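Local coordinates for flagellar protein FliL (Vibrio alginolyticus, PDB 6AHP) that assists the function of the bacterial flagellar motor as a stomatin-like protein, represented here by its periplasmic core fragment, at the interface of chains A and B. Numbering follows the deposited sequence. Chains: chain A/B, Flagellar protein FliL.

The interface of chains A and B. Residues chain A 51, 54-55, 58; chain B 34, 103-105.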
ATOM      1  N   PRO A  51      -3.007  -2.918   7.134  1.00 29.79           N
ATOM      2  CA  PRO A  51      -2.039  -3.092   6.037  1.00 26.00           C
ATOM      3  C   PRO A  51      -2.617  -2.735   4.684  1.00 24.10           C
ATOM      4  O   PRO A  51      -1.948  -2.076   3.870  1.00 21.05           O
ATOM      5  CB  PRO A  51      -1.672  -4.580   6.127  1.00 27.37           C
ATOM      6  CG  PRO A  51      -1.952  -4.934   7.582  1.00 27.59           C
ATOM      7  CD  PRO A  51      -3.197  -4.168   7.896  1.00 22.54           C
ATOM      8  N   GLU A  54      -3.062   1.206   4.583  1.00 22.65           N
ATOM      9  CA  GLU A  54      -1.800   1.918   4.391  1.00 23.80           C
ATOM     10  C   GLU A  54      -1.278   1.754   2.982  1.00 25.60           C
ATOM     11  O   GLU A  54      -0.671   2.676   2.425  1.00 23.21           O
ATOM     12  CB  GLU A  54      -0.750   1.422   5.384  1.00 26.55           C
ATOM     13  CG  GLU A  54      -1.037   1.743   6.821  1.00 29.47           C
ATOM     14  CD  GLU A  54      -0.195   0.867   7.736  1.00 40.23           C
ATOM     15  OE1 GLU A  54       0.912   0.464   7.314  1.00 41.94           O
ATOM     16  OE2 GLU A  54      -0.644   0.543   8.852  1.00 43.14           O
ATOM     17  N   SER A  55      -1.495   0.579   2.395  1.00 22.06           N
ATOM     18  CA  SER A  55      -1.033   0.320   1.040  1.00 24.68           C
ATOM     19  C   SER A  55      -1.852   1.096   0.015  1.00 23.93           C
ATOM     20  O   SER A  55      -1.314   1.560  -0.998  1.00 27.46           O
ATOM     21  CB  SER A  55      -1.102  -1.181   0.766  1.00 26.47           C
ATOM     22  OG  SER A  55      -0.169  -1.492  -0.239  1.00 36.67           O
ATOM     23  N   LEU A  58      -0.566   4.767   0.186  1.00 25.91           N
ATOM     24  CA  LEU A  58       0.699   4.915  -0.533  1.00 29.55           C
ATOM     25  C   LEU A  58       0.488   4.845  -2.042  1.00 28.17           C
ATOM     26  O   LEU A  58       1.112   5.606  -2.788  1.00 31.98           O
ATOM     27  CB  LEU A  58       1.708   3.858  -0.076  1.00 30.55           C
ATOM     28  CG  LEU A  58       3.188   4.121  -0.390  1.00 36.87           C
ATOM     29  CD1 LEU A  58       3.687   5.509   0.134  1.00 36.76           C
ATOM     30  CD2 LEU A  58       4.060   2.996   0.173  1.00 37.37           C
TER
ATOM     31  N   GLN B  34       3.911  -6.338   2.927  1.00 29.73           N
ATOM     32  CA  GLN B  34       3.126  -7.336   3.647  1.00 24.66           C
ATOM     33  C   GLN B  34       2.409  -8.178   2.602  1.00 26.28           C
ATOM     34  O   GLN B  34       2.314  -7.801   1.428  1.00 25.14           O
ATOM     35  CB  GLN B  34       2.131  -6.714   4.653  1.00 28.84           C
ATOM     36  CG  GLN B  34       2.820  -5.981   5.815  1.00 28.00           C
ATOM     37  CD  GLN B  34       1.936  -5.743   7.024  1.00 34.70           C
ATOM     38  OE1 GLN B  34       1.238  -6.642   7.501  1.00 32.25           O
ATOM     39  NE2 GLN B  34       1.975  -4.514   7.542  1.00 34.90           N
ATOM     40  N   LEU B 103       1.290  -6.223  -0.690  1.00 25.25           N
ATOM     41  CA  LEU B 103       0.968  -4.862  -0.289  1.00 29.18           C
ATOM     42  C   LEU B 103       2.262  -4.125   0.007  1.00 33.58           C
ATOM     43  O   LEU B 103       3.174  -4.685   0.618  1.00 30.18           O
ATOM     44  CB  LEU B 103       0.083  -4.836   0.957  1.00 24.55           C
ATOM     45  CG  LEU B 103      -1.213  -5.638   0.911  1.00 22.07           C
ATOM     46  CD1 LEU B 103      -1.842  -5.680   2.295  1.00 24.69           C
ATOM     47  CD2 LEU B 103      -2.154  -5.106  -0.168  1.00 26.18           C
ATOM     48  N   PHE B 104       2.352  -2.881  -0.434  1.00 29.11           N
ATOM     49  CA  PHE B 104       3.530  -2.064  -0.183  1.00 31.85           C
ATOM     50  C   PHE B 104       3.123  -0.929   0.729  1.00 31.09           C
ATOM     51  O   PHE B 104       2.235  -0.153   0.380  1.00 30.74           O
ATOM     52  CB  PHE B 104       4.110  -1.574  -1.504  1.00 32.30           C
ATOM     53  CG  PHE B 104       4.508  -2.700  -2.385  1.00 34.42           C
ATOM     54  CD1 PHE B 104       5.701  -3.345  -2.178  1.00 38.52           C
ATOM     55  CD2 PHE B 104       3.646  -3.195  -3.336  1.00 42.46           C
ATOM     56  CE1 PHE B 104       6.078  -4.407  -2.956  1.00 38.10           C
ATOM     57  CE2 PHE B 104       4.009  -4.268  -4.121  1.00 40.54           C
ATOM     58  CZ  PHE B 104       5.237  -4.865  -3.931  1.00 40.19           C
ATOM     59  N   THR B 105       3.683  -0.911   1.909  1.00 29.14           N
ATOM     60  CA  THR B 105       3.379   0.098   2.880  1.00 33.18           C
ATOM     61  C   THR B 105       4.341   1.265   2.984  1.00 39.12           C
ATOM     62  O   THR B 105       3.992   2.230   3.543  1.00 36.98           O
ATOM     63  CB  THR B 105       3.161  -0.461   4.286  1.00 34.32           C
ATOM     64  OG1 THR B 105       4.354  -1.020   4.767  1.00 34.56           O
ATOM     65  CG2 THR B 105       2.076  -1.477   4.310  1.00 33.06           C
TER
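A:Ser55 reaches from helix 50-62 of chain A to the main chain of strand 101-108 of chain B. Its hydroxyl OG donates a hydrogen bond to the carbonyl oxygen O of B:Phe104, 2.8 Å away. The donor stands above the carbonyl plane, 50° out of it, so no lone pair is met squarely. OG lies anti to the backbone N (chi1 -155°), which turns it toward the strand. It also takes a weak hydrogen bond from the amide N of B:Phe104, so the hydroxyl sees both polar groups of one strand residue. B:Phe104 thus contributes its backbone to the contact.

Packing is tight around this hydroxyl. CB of A:Ser55 lies 3.8 Å from CB of B:Leu103, and methyl CD1 of B:Leu103 lies against CB and the backbone carbonyl of A:Pro51. On the other side, methyl CD2 of A:Leu58 presses on the backbone of B:Thr105, 3.3 Å from its carbonyl carbon C.

One margin is looser. The CB-CG edge of the A:Pro51 ring lies over the flat face of the B:Gln34 amide, with CB above the amide carbon CD; OE1 is 3.6 Å from CG. This contact is one of packing. Methyl CG2 of B:Thr105 passes obliquely by the carboxylate of A:Glu54, 3.8 Å from OE1.

The patch is a helix-on-strand contact between two copies of FliL. It belongs to a larger interface without exact two-fold symmetry. It joins the copies in the crystal and may reflect self-association, but the structure alone does not show this.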